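Local coordinates for glutathione S-transferase-like protein (Methylobacillus flagellatus, PDB 4GLT) that binds glutathione and probably acts as a transferase of the glutathione S-transferase family, at residues T30-R35 against G121-A126; L74-P77 against S81-D84; H100-P103 against A108-A111; Q161-E164 against W168-N171. All blocks are in the same frame, centred on the assembly; numbering follows the deposited sequence.

Contact 1 of 4, residues T30-R35 against G121-A126; sequences TSPYAR and GVTDAA. With GSH (glutathione), chain E.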
loop_
_atom_site.group_PDB
_atom_site.type_symbol
_atom_site.label_atom_id
_atom_site.label_comp_id
_atom_site.label_asym_id
_atom_site.label_seq_id
_atom_site.Cartn_x
_atom_site.Cartn_y
_atom_site.Cartn_z
ATOM N N THR A 30 16.216 -6.427 -6.556
ATOM C CA THR A 30 15.070 -7.179 -7.050
ATOM C C THR A 30 13.725 -6.534 -6.721
ATOM O O THR A 30 12.719 -6.872 -7.328
ATOM C CB THR A 30 15.091 -8.632 -6.538
ATOM O OG1 THR A 30 14.868 -8.649 -5.124
ATOM C CG2 THR A 30 16.441 -9.278 -6.837
ATOM N N SER A 31 13.708 -5.595 -5.778
ATOM C CA SER A 31 12.444 -5.007 -5.315
ATOM C C SER A 31 11.683 -4.197 -6.369
ATOM O O SER A 31 12.130 -3.128 -6.754
ATOM C CB SER A 31 12.692 -4.131 -4.092
ATOM O OG SER A 31 11.506 -3.459 -3.729
ATOM N N PRO A 32 10.504 -4.685 -6.803
ATOM C CA PRO A 32 9.747 -4.001 -7.861
ATOM C C PRO A 32 9.130 -2.686 -7.377
ATOM O O PRO A 32 8.850 -1.789 -8.174
ATOM C CB PRO A 32 8.660 -5.015 -8.228
ATOM C CG PRO A 32 8.450 -5.804 -6.981
ATOM C CD PRO A 32 9.794 -5.876 -6.294
ATOM N N TYR A 33 8.945 -2.584 -6.068
ATOM C CA TYR A 33 8.468 -1.353 -5.442
ATOM C C TYR A 33 9.573 -0.312 -5.433
ATOM O O TYR A 33 9.316 0.869 -5.604
ATOM C CB TYR A 33 8.034 -1.623 -4.003
ATOM C CG TYR A 33 7.128 -2.811 -3.873
ATOM C CD1 TYR A 33 5.795 -2.723 -4.241
ATOM C CD2 TYR A 33 7.606 -4.026 -3.392
ATOM C CE1 TYR A 33 4.951 -3.804 -4.118
ATOM C CE2 TYR A 33 6.773 -5.115 -3.268
ATOM C CZ TYR A 33 5.444 -4.997 -3.636
ATOM O OH TYR A 33 4.603 -6.078 -3.528
ATOM N N ALA A 34 10.802 -0.768 -5.209
ATOM C CA ALA A 34 11.960 0.101 -5.264
ATOM C C ALA A 34 12.138 0.581 -6.697
ATOM O O ALA A 34 12.411 1.752 -6.939
ATOM C CB ALA A 34 13.203 -0.630 -4.786
ATOM N N ARG A 35 11.960 -0.333 -7.642
ATOM C CA ARG A 35 12.142 -0.024 -9.046
ATOM C C ARG A 35 11.163 1.056 -9.504
ATOM O O ARG A 35 11.530 1.945 -10.272
ATOM C CB ARG A 35 11.996 -1.290 -9.902
ATOM C CG ARG A 35 12.365 -1.072 -11.358
ATOM C CD ARG A 35 12.104 -2.294 -12.223
ATOM N NE ARG A 35 12.632 -2.101 -13.573
ATOM C CZ ARG A 35 12.523 -2.984 -14.559
ATOM N NH1 ARG A 35 11.900 -4.134 -14.364
ATOM N NH2 ARG A 35 13.051 -2.713 -15.738
ATOM N N GLY A 121 -0.926 -4.534 -6.310
ATOM C CA GLY A 121 -1.654 -5.658 -5.736
ATOM C C GLY A 121 -1.255 -6.979 -6.367
ATOM O O GLY A 121 -1.080 -7.985 -5.681
ATOM N N VAL A 122 -1.118 -6.963 -7.684
ATOM C CA VAL A 122 -0.615 -8.109 -8.415
ATOM C C VAL A 122 0.792 -8.448 -7.944
ATOM O O VAL A 122 1.138 -9.620 -7.753
ATOM C CB VAL A 122 -0.609 -7.822 -9.928
ATOM C CG1 VAL A 122 0.103 -8.933 -10.685
ATOM C CG2 VAL A 122 -2.030 -7.677 -10.423
ATOM N N THR A 123 1.602 -7.420 -7.737
ATOM C CA THR A 123 2.972 -7.632 -7.293
ATOM C C THR A 123 2.926 -8.269 -5.903
ATOM O O THR A 123 3.670 -9.205 -5.625
ATOM C CB THR A 123 3.772 -6.304 -7.284
ATOM O OG1 THR A 123 3.583 -5.605 -8.528
ATOM C CG2 THR A 123 5.230 -6.559 -7.104
ATOM N N ASP A 124 2.026 -7.792 -5.042
ATOM C CA ASP A 124 1.937 -8.349 -3.689
ATOM C C ASP A 124 1.596 -9.815 -3.803
ATOM O O ASP A 124 2.037 -10.614 -2.992
ATOM C CB ASP A 124 0.857 -7.679 -2.818
ATOM C CG ASP A 124 0.948 -6.160 -2.802
ATOM O OD1 ASP A 124 2.036 -5.621 -2.542
ATOM O OD2 ASP A 124 -0.093 -5.497 -3.028
ATOM N N ALA A 125 0.780 -10.159 -4.797
ATOM C CA ALA A 125 0.300 -11.530 -4.926
ATOM C C ALA A 125 1.460 -12.429 -5.351
ATOM O O ALA A 125 1.655 -13.514 -4.797
ATOM C CB ALA A 125 -0.857 -11.603 -5.909
ATOM N N ALA A 126 2.249 -11.940 -6.303
ATOM C CA ALA A 126 3.449 -12.628 -6.772
ATOM C C ALA A 126 4.501 -12.796 -5.682
ATOM O O ALA A 126 5.102 -13.858 -5.548
ATOM C CB ALA A 126 4.042 -11.890 -7.962
HETATM N N1 GSH E . 4.333 -1.549 0.345
HETATM C CA1 GSH E . 5.800 -1.397 0.223
HETATM C C1 GSH E . 5.986 -0.487 -0.952
HETATM O O11 GSH E . 7.021 0.193 -1.060
HETATM O O12 GSH E . 5.058 -0.428 -1.787
HETATM C CB1 GSH E . 6.454 -2.781 0.049
HETATM C CG1 GSH E . 7.987 -2.721 -0.013
HETATM C CD1 GSH E . 8.583 -4.113 -0.209
HETATM O OE1 GSH E . 7.872 -5.105 -0.156
HETATM N N2 GSH E . 9.902 -4.173 -0.436
HETATM C CA2 GSH E . 10.719 -5.387 -0.525
HETATM C C2 GSH E . 10.476 -6.206 -1.769
HETATM O O2 GSH E . 10.233 -5.665 -2.838
HETATM C CB2 GSH E . 10.564 -6.231 0.734
HETATM S SG2 GSH E . 11.289 -5.409 2.171
HETATM N N3 GSH E . 10.561 -7.527 -1.647
HETATM C CA3 GSH E . 10.265 -8.434 -2.745
HETATM C C3 GSH E . 11.481 -8.784 -3.578
HETATM O O31 GSH E . 11.462 -9.844 -4.243
HETATM O O32 GSH E . 12.458 -7.999 -3.587
#
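The ring of Tyr33, whose hydroxyl reaches Asp124 on helix 106-133, lies between glutathione and its own neighbour Pro32. CB1 of the gamma-glutamyl part stands 3.8 Å above one face of the Tyr33 ring, offset toward the rim. Pro32 CG lies near the rim of the opposite face, and the ligand carbonyl carbon C2 sits in plane at the edge. Beyond the ring, Tyr33 OH gives Asp124 OD1 a weak hydrogen bond of 2.8 Å; the two side chains cross at about a right angle, yet ring and carboxylate planes are only 17° apart. Thr123 fills the angle between Pro32 and Tyr33. Its CG2, anti to the backbone N, presses on Pro32 CG at 3.3 Å, closer than usual for two carbons, while its OG1 turns back to Ala119 O of its own helix. At the head of helix 32-44, Ser31 OG donates to glutathione O2 (2.7 Å) and accepts from Ala34 N (3.2 Å), capping the helix. Thr30 OG1 holds the terminal carboxylate oxygen O32 of the ligand at 2.9 Å. A leucine in place of Tyr33 would probably leave Asp124 OD1 without this hydroxyl and the gamma-glutamyl chain without its flat wall. Apolar wedging and one weak polar link thus join the N-terminal domain to the helical domain beside the glutathione site.

Contact 2 of 4, residues L74-P77 against S81-D84; sequences LILP and SLYD. With GSH (glutathione), chain E.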
loop_
_atom_site.group_PDB
_atom_site.type_symbol
_atom_site.label_atom_id
_atom_site.label_comp_id
_atom_site.label_asym_id
_atom_site.label_seq_id
_atom_site.Cartn_x
_atom_site.Cartn_y
_atom_site.Cartn_z
ATOM N N LEU A 74 12.916 6.538 1.192
ATOM C CA LEU A 74 13.602 7.767 0.800
ATOM C C LEU A 74 13.987 8.556 2.045
ATOM O O LEU A 74 13.120 9.047 2.773
ATOM C CB LEU A 74 12.737 8.628 -0.130
ATOM C CG LEU A 74 13.439 9.787 -0.857
ATOM C CD1 LEU A 74 14.045 9.341 -2.183
ATOM C CD2 LEU A 74 12.476 10.932 -1.096
ATOM N N ILE A 75 15.292 8.642 2.298
ATOM C CA ILE A 75 15.831 9.465 3.377
ATOM C C ILE A 75 16.230 10.840 2.851
ATOM O O ILE A 75 17.180 10.950 2.080
ATOM C CB ILE A 75 17.077 8.817 3.993
ATOM C CG1 ILE A 75 16.759 7.387 4.425
ATOM C CG2 ILE A 75 17.603 9.664 5.147
ATOM C CD1 ILE A 75 17.979 6.521 4.630
ATOM N N LEU A 76 15.502 11.875 3.271
ATOM C CA LEU A 76 15.753 13.259 2.853
ATOM C C LEU A 76 16.872 13.908 3.677
ATOM O O LEU A 76 17.216 13.418 4.748
ATOM C CB LEU A 76 14.463 14.080 2.970
ATOM C CG LEU A 76 13.226 13.525 2.239
ATOM C CD1 LEU A 76 11.977 14.285 2.643
ATOM C CD2 LEU A 76 13.386 13.571 0.725
ATOM N N PRO A 77 17.446 15.020 3.176
ATOM C CA PRO A 77 18.556 15.714 3.849
ATOM C C PRO A 77 18.283 16.093 5.312
ATOM O O PRO A 77 19.232 16.316 6.069
ATOM C CB PRO A 77 18.752 16.974 3.001
ATOM C CG PRO A 77 18.227 16.616 1.655
ATOM C CD PRO A 77 17.118 15.622 1.871
ATOM N N SER A 81 12.592 10.187 6.891
ATOM C CA SER A 81 12.392 9.179 5.856
ATOM C C SER A 81 10.932 8.973 5.461
ATOM O O SER A 81 10.049 8.902 6.307
ATOM C CB SER A 81 13.051 7.855 6.248
ATOM O OG SER A 81 12.664 7.444 7.543
ATOM N N LEU A 82 10.723 8.797 4.167
ATOM C CA LEU A 82 9.417 8.529 3.606
ATOM C C LEU A 82 9.340 7.103 3.059
ATOM O O LEU A 82 10.245 6.643 2.383
ATOM C CB LEU A 82 9.126 9.507 2.479
ATOM C CG LEU A 82 9.046 10.994 2.780
ATOM C CD1 LEU A 82 8.915 11.737 1.480
ATOM C CD2 LEU A 82 7.886 11.295 3.674
ATOM N N TYR A 83 8.254 6.418 3.390
ATOM C CA TYR A 83 7.936 5.076 2.932
ATOM C C TYR A 83 6.423 5.080 3.025
ATOM O O TYR A 83 5.894 5.886 3.752
ATOM C CB TYR A 83 8.523 4.060 3.906
ATOM C CG TYR A 83 8.146 4.354 5.330
ATOM C CD1 TYR A 83 7.018 3.803 5.890
ATOM C CD2 TYR A 83 8.892 5.218 6.103
ATOM C CE1 TYR A 83 6.656 4.083 7.172
ATOM C CE2 TYR A 83 8.532 5.502 7.386
ATOM C CZ TYR A 83 7.412 4.929 7.914
ATOM O OH TYR A 83 7.031 5.202 9.190
ATOM N N ASP A 84 5.695 4.222 2.327
ATOM C CA ASP A 84 6.192 3.238 1.392
ATOM C C ASP A 84 6.302 3.838 0.011
ATOM O O ASP A 84 6.278 5.036 -0.154
ATOM C CB ASP A 84 5.272 2.024 1.355
ATOM C CG ASP A 84 3.880 2.351 0.853
ATOM O OD1 ASP A 84 3.535 3.530 0.742
ATOM O OD2 ASP A 84 3.123 1.414 0.565
HETATM N N1 GSH E . 4.333 -1.549 0.345
HETATM C CA1 GSH E . 5.800 -1.397 0.223
HETATM C C1 GSH E . 5.986 -0.487 -0.952
HETATM O O11 GSH E . 7.021 0.193 -1.060
HETATM O O12 GSH E . 5.058 -0.428 -1.787
HETATM C CB1 GSH E . 6.454 -2.781 0.049
HETATM C CG1 GSH E . 7.987 -2.721 -0.013
HETATM C CD1 GSH E . 8.583 -4.113 -0.209
HETATM O OE1 GSH E . 7.872 -5.105 -0.156
HETATM N N2 GSH E . 9.902 -4.173 -0.436
HETATM C CA2 GSH E . 10.719 -5.387 -0.525
HETATM C C2 GSH E . 10.476 -6.206 -1.769
HETATM O O2 GSH E . 10.233 -5.665 -2.838
HETATM C CB2 GSH E . 10.564 -6.231 0.734
HETATM S SG2 GSH E . 11.289 -5.409 2.171
HETATM N N3 GSH E . 10.561 -7.527 -1.647
HETATM C CA3 GSH E . 10.265 -8.434 -2.745
HETATM C C3 GSH E . 11.481 -8.784 -3.578
HETATM O O31 GSH E . 11.462 -9.844 -4.243
HETATM O O32 GSH E . 12.458 -7.999 -3.587
#
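Just past the Leu74-Leu82 pair of this beta hairpin, the chain turns through a cis peptide bond between Tyr83 and Asp84, passing from the last strand of the N-terminal domain's sheet to the glutathione site. The antiparallel strands share one hydrogen-bonded pair: Leu74 N to Leu82 O (2.9 Å, 163° at the hydrogen) and Leu82 N to Leu74 O (2.8 Å). Leu74 O also takes a CA-H...O contact from Ser81 CA at 3.2 Å. Asp84 is the N-cap of helix 85-93, its OD1 taking a weak hydrogen bond from Arg86 N of its own chain and a salt bridge from Arg86 of the second subunit. With its CG between the backbone N and the carbonyl carbon (chi1 63°), Asp84 accepts a hydrogen bond through OD2 from glutathione N1 at 3.2 Å. A leucine in place of Asp84 would probably leave the ligand's amino group and the second subunit's arginine without their negative mate. On the Ile75 face, Ile75 CG1 lies 4.2 Å from Ser81 CB, while Ser81 OG bonds to His65 O. On the other face Leu74 and Leu82 pack on Tyr91 of helix 85-93; beyond the strand Leu76 joins them, its CD1 4.1 Å from Leu82 CD1.

Contact 3 of 4, residues H100-P103 against A108-A111; sequences HLIP and AKIA
Lys109, in the opening turns of helix 106-133, folds its chain round the carbonyl of Pro103, in the connection that leads from helix 85-93 to this first long helix of the C-terminal domain. The contact thus belongs to the interdomain linker of the glutathione S-transferase fold. From the backbone outward, Lys109 CB comes first, 3.1 Å from Pro103 O, a close carbon-oxygen approach and not a hydrogen bond. The chain leaves CB at a chi1 of 131°, away from the staggered positions, and bends again at chi2 and chi3, which keeps it curled about that oxygen. CG remains near it, 4.1 Å from Pro103 O. Lys109 CD then meets the methyl CG2 of Ile102 at 3.9 Å, the two side chains crossing at a slant. CE stays beside the same oxygen, 3.8 Å from Pro103 O. The ammonium passes beyond the linker to the subunit interface, where its ion pair with Glu90 of the second subunit is long and weak, and where Lys109 of that subunit brings a like charge close. Asp93 also holds the linker, OD1 accepting from Leu101 N and OD2 from Ile102 N. Next to the lysine, the Pro103 ring packs against the helix surface, touching Val112 one turn on. Its CD approaches Lys109 CA at 4.2 Å, its CG lies 3.9 Å from the methyl of Ala108 (CB), and the tightest apolar touch is Pro103 CB to Ala108 CB at 3.6 Å.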
loop_
_atom_site.group_PDB
_atom_site.type_symbol
_atom_site.label_atom_id
_atom_site.label_comp_id
_atom_site.label_asym_id
_atom_site.label_seq_id
_atom_site.Cartn_x
_atom_site.Cartn_y
_atom_site.Cartn_z
ATOM N N HIS A 100 3.953 15.294 -15.281
ATOM C CA HIS A 100 3.042 14.993 -14.211
ATOM C C HIS A 100 2.835 13.499 -14.210
ATOM O O HIS A 100 2.040 12.979 -14.976
ATOM C CB HIS A 100 1.717 15.690 -14.451
ATOM C CG HIS A 100 1.854 17.094 -14.940
ATOM N ND1 HIS A 100 1.284 18.166 -14.290
ATOM C CD2 HIS A 100 2.497 17.602 -16.015
ATOM C CE1 HIS A 100 1.568 19.275 -14.947
ATOM N NE2 HIS A 100 2.304 18.961 -15.996
ATOM N N LEU A 101 3.558 12.810 -13.343
ATOM C CA LEU A 101 3.391 11.386 -13.180
ATOM C C LEU A 101 2.025 11.128 -12.579
ATOM O O LEU A 101 1.369 10.157 -12.909
ATOM C CB LEU A 101 4.524 10.791 -12.356
ATOM C CG LEU A 101 5.885 10.949 -13.028
ATOM C CD1 LEU A 101 6.992 10.333 -12.210
ATOM C CD2 LEU A 101 5.866 10.368 -14.406
ATOM N N ILE A 102 1.615 12.002 -11.673
ATOM C CA ILE A 102 0.280 11.942 -11.120
ATOM C C ILE A 102 -0.506 13.157 -11.584
ATOM O O ILE A 102 -0.221 14.271 -11.183
ATOM C CB ILE A 102 0.329 11.968 -9.608
ATOM C CG1 ILE A 102 1.161 10.803 -9.095
ATOM C CG2 ILE A 102 -1.058 11.905 -9.049
ATOM C CD1 ILE A 102 1.325 10.803 -7.628
ATOM N N PRO A 103 -1.528 12.934 -12.390
ATOM C CA PRO A 103 -2.300 14.038 -12.949
ATOM C C PRO A 103 -2.922 14.946 -11.888
ATOM O O PRO A 103 -3.359 14.479 -10.839
ATOM C CB PRO A 103 -3.401 13.326 -13.743
ATOM C CG PRO A 103 -2.800 12.009 -14.096
ATOM C CD PRO A 103 -1.994 11.628 -12.887
ATOM N N ALA A 108 -8.654 11.886 -13.519
ATOM C CA ALA A 108 -7.418 11.268 -14.002
ATOM C C ALA A 108 -6.517 10.749 -12.880
ATOM O O ALA A 108 -5.905 9.696 -13.012
ATOM C CB ALA A 108 -6.646 12.233 -14.889
ATOM N N LYS A 109 -6.434 11.485 -11.779
ATOM C CA LYS A 109 -5.526 11.103 -10.696
ATOM C C LYS A 109 -5.998 9.882 -9.897
ATOM O O LYS A 109 -5.206 9.021 -9.499
ATOM C CB LYS A 109 -5.278 12.298 -9.777
ATOM C CG LYS A 109 -5.454 11.985 -8.313
ATOM C CD LYS A 109 -4.533 12.816 -7.443
ATOM C CE LYS A 109 -4.948 14.268 -7.406
ATOM N NZ LYS A 109 -4.044 15.017 -6.488
ATOM N N ILE A 110 -7.297 9.796 -9.662
ATOM C CA ILE A 110 -7.841 8.601 -9.046
ATOM C C ILE A 110 -7.687 7.432 -10.024
ATOM O O ILE A 110 -7.353 6.312 -9.634
ATOM C CB ILE A 110 -9.319 8.793 -8.663
ATOM C CG1 ILE A 110 -9.446 9.888 -7.602
ATOM C CG2 ILE A 110 -9.905 7.484 -8.159
ATOM C CD1 ILE A 110 -8.868 9.517 -6.253
ATOM N N ALA A 111 -7.933 7.708 -11.301
ATOM C CA ALA A 111 -7.697 6.718 -12.333
ATOM C C ALA A 111 -6.256 6.216 -12.268
ATOM O O ALA A 111 -6.010 5.015 -12.388
ATOM C CB ALA A 111 -8.016 7.288 -13.706
#

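Contact 4 of 4, residues Q161-E164 against W168-N171; sequences QDLE and WCVN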
loop_
_atom_site.group_PDB
_atom_site.type_symbol
_atom_site.label_atom_id
_atom_site.label_comp_id
_atom_site.label_asym_id
_atom_site.label_seq_id
_atom_site.Cartn_x
_atom_site.Cartn_y
_atom_site.Cartn_z
ATOM N N GLN A 161 -7.338 -6.136 -20.806
ATOM C CA GLN A 161 -8.586 -5.673 -21.411
ATOM C C GLN A 161 -8.650 -4.152 -21.440
ATOM O O GLN A 161 -9.176 -3.557 -22.380
ATOM C CB GLN A 161 -9.790 -6.214 -20.648
ATOM C CG GLN A 161 -10.139 -7.649 -20.976
ATOM C CD GLN A 161 -10.782 -8.355 -19.801
ATOM O OE1 GLN A 161 -11.578 -9.276 -19.977
ATOM N NE2 GLN A 161 -10.438 -7.923 -18.586
ATOM N N ASP A 162 -8.113 -3.529 -20.398
ATOM C CA ASP A 162 -8.162 -2.084 -20.282
ATOM C C ASP A 162 -7.241 -1.370 -21.261
ATOM O O ASP A 162 -7.349 -0.160 -21.448
ATOM C CB ASP A 162 -7.869 -1.669 -18.847
ATOM C CG ASP A 162 -8.984 -2.052 -17.916
ATOM O OD1 ASP A 162 -10.017 -2.526 -18.422
ATOM O OD2 ASP A 162 -8.840 -1.882 -16.693
ATOM N N LEU A 163 -6.353 -2.120 -21.902
ATOM C CA LEU A 163 -5.387 -1.520 -22.817
ATOM C C LEU A 163 -5.694 -1.850 -24.270
ATOM O O LEU A 163 -4.859 -1.655 -25.150
ATOM C CB LEU A 163 -3.964 -1.954 -22.462
ATOM C CG LEU A 163 -3.399 -1.394 -21.160
ATOM C CD1 LEU A 163 -2.036 -2.005 -20.869
ATOM C CD2 LEU A 163 -3.312 0.126 -21.204
ATOM N N GLU A 164 -6.900 -2.344 -24.518
ATOM C CA GLU A 164 -7.315 -2.655 -25.871
ATOM C C GLU A 164 -6.994 -1.521 -26.823
ATOM O O GLU A 164 -6.203 -1.687 -27.756
ATOM C CB GLU A 164 -8.810 -2.967 -25.927
ATOM C CG GLU A 164 -9.121 -4.453 -25.932
ATOM C CD GLU A 164 -8.592 -5.150 -27.173
ATOM O OE1 GLU A 164 -8.484 -4.489 -28.231
ATOM O OE2 GLU A 164 -8.288 -6.359 -27.093
ATOM N N TRP A 168 -1.507 4.350 -23.568
ATOM C CA TRP A 168 -1.019 4.351 -22.190
ATOM C C TRP A 168 -2.218 4.128 -21.290
ATOM O O TRP A 168 -3.344 4.166 -21.760
ATOM C CB TRP A 168 -0.346 5.670 -21.808
ATOM C CG TRP A 168 0.953 5.972 -22.492
ATOM C CD1 TRP A 168 1.197 6.997 -23.346
ATOM C CD2 TRP A 168 2.186 5.265 -22.356
ATOM N NE1 TRP A 168 2.497 6.972 -23.758
ATOM C CE2 TRP A 168 3.128 5.915 -23.168
ATOM C CE3 TRP A 168 2.586 4.144 -21.634
ATOM C CZ2 TRP A 168 4.438 5.483 -23.275
ATOM C CZ3 TRP A 168 3.884 3.719 -21.744
ATOM C CH2 TRP A 168 4.797 4.385 -22.558
ATOM N N CYS A 169 -1.986 3.854 -20.010
ATOM C CA CYS A 169 -3.079 3.501 -19.109
ATOM C C CYS A 169 -4.147 4.572 -18.925
ATOM O O CYS A 169 -5.326 4.274 -18.992
ATOM C CB CYS A 169 -2.526 3.157 -17.729
ATOM S SG CYS A 169 -1.515 1.678 -17.660
ATOM N N VAL A 170 -3.750 5.818 -18.722
ATOM C CA VAL A 170 -4.734 6.856 -18.461
ATOM C C VAL A 170 -4.576 8.043 -19.398
ATOM O O VAL A 170 -3.469 8.477 -19.702
ATOM C CB VAL A 170 -4.638 7.377 -17.012
ATOM C CG1 VAL A 170 -5.620 8.524 -16.789
ATOM C CG2 VAL A 170 -4.871 6.251 -16.012
ATOM N N ASN A 171 -5.706 8.552 -19.863
ATOM C CA ASN A 171 -5.757 9.835 -20.545
ATOM C C ASN A 171 -4.831 9.997 -21.740
ATOM O O ASN A 171 -4.779 11.065 -22.353
ATOM C CB ASN A 171 -5.576 10.974 -19.541
ATOM C CG ASN A 171 -6.904 11.474 -19.012
ATOM O OD1 ASN A 171 -6.996 11.999 -17.900
ATOM N ND2 ASN A 171 -7.956 11.296 -19.815
#
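Leu163 and Cys169 meet crosswise: the leucine points one methyl at the backbone of the loop, while the cysteine sulfur runs past that methyl and does not face it head-on. Leu163 CD2 does all the touching from its side. It lies 4.0 Å from Cys169 CA, 4.1 Å from the carbonyl oxygen of Trp168 and 4.3 Å from Cys169 SG. With CG anti to its carbonyl carbon (chi1 -70°), the leucine extends CD1 and sends the other branch, CD2, to the loop. Trp168 gives only its carbonyl to this contact. Its side chain leaves in the other direction, where the indole meets Phe174 edge-to-face and the ring of His207 at about a right angle. No hydrogen bond joins the two segments, and two of their backbone atoms bond elsewhere: Leu163 O accepts from Arg206 on helix 202-212, and Cys169 N donates to Asp178 OD1 in the first turn of helix 176-191. On the side of helix 106-133, Trp115 packs against both Asp162 and Cys169. The interface is small, 89 Å² in all. The leucine packs the end of helix 142-162 against the loop that leads to helix 176-191, within the all-helical C-terminal domain of the glutathione S-transferase fold.

In the fold
Contacts 1, 2 and 4 are buried, contact 3 only partly so. Contacts 1 and 2 both touch glutathione and combine apolar packing with polar bonds to the ligand, one at the domain junction near the chain's centre, the other at the sheet edge; contacts 1, 2 and 3 also meet the second subunit. Contact 3 shares helix 106-133 with contact 1 but lies nearer its start, about 20 Å away between centres, and has no hydrogen bond across it. Contact 4, equally without one, is remote from the ligand sites; it touches contact 3 where Ala108, near the start of helix 106-133, meets Val170 and Asn171 of the loop, on the same side of the chain's centre.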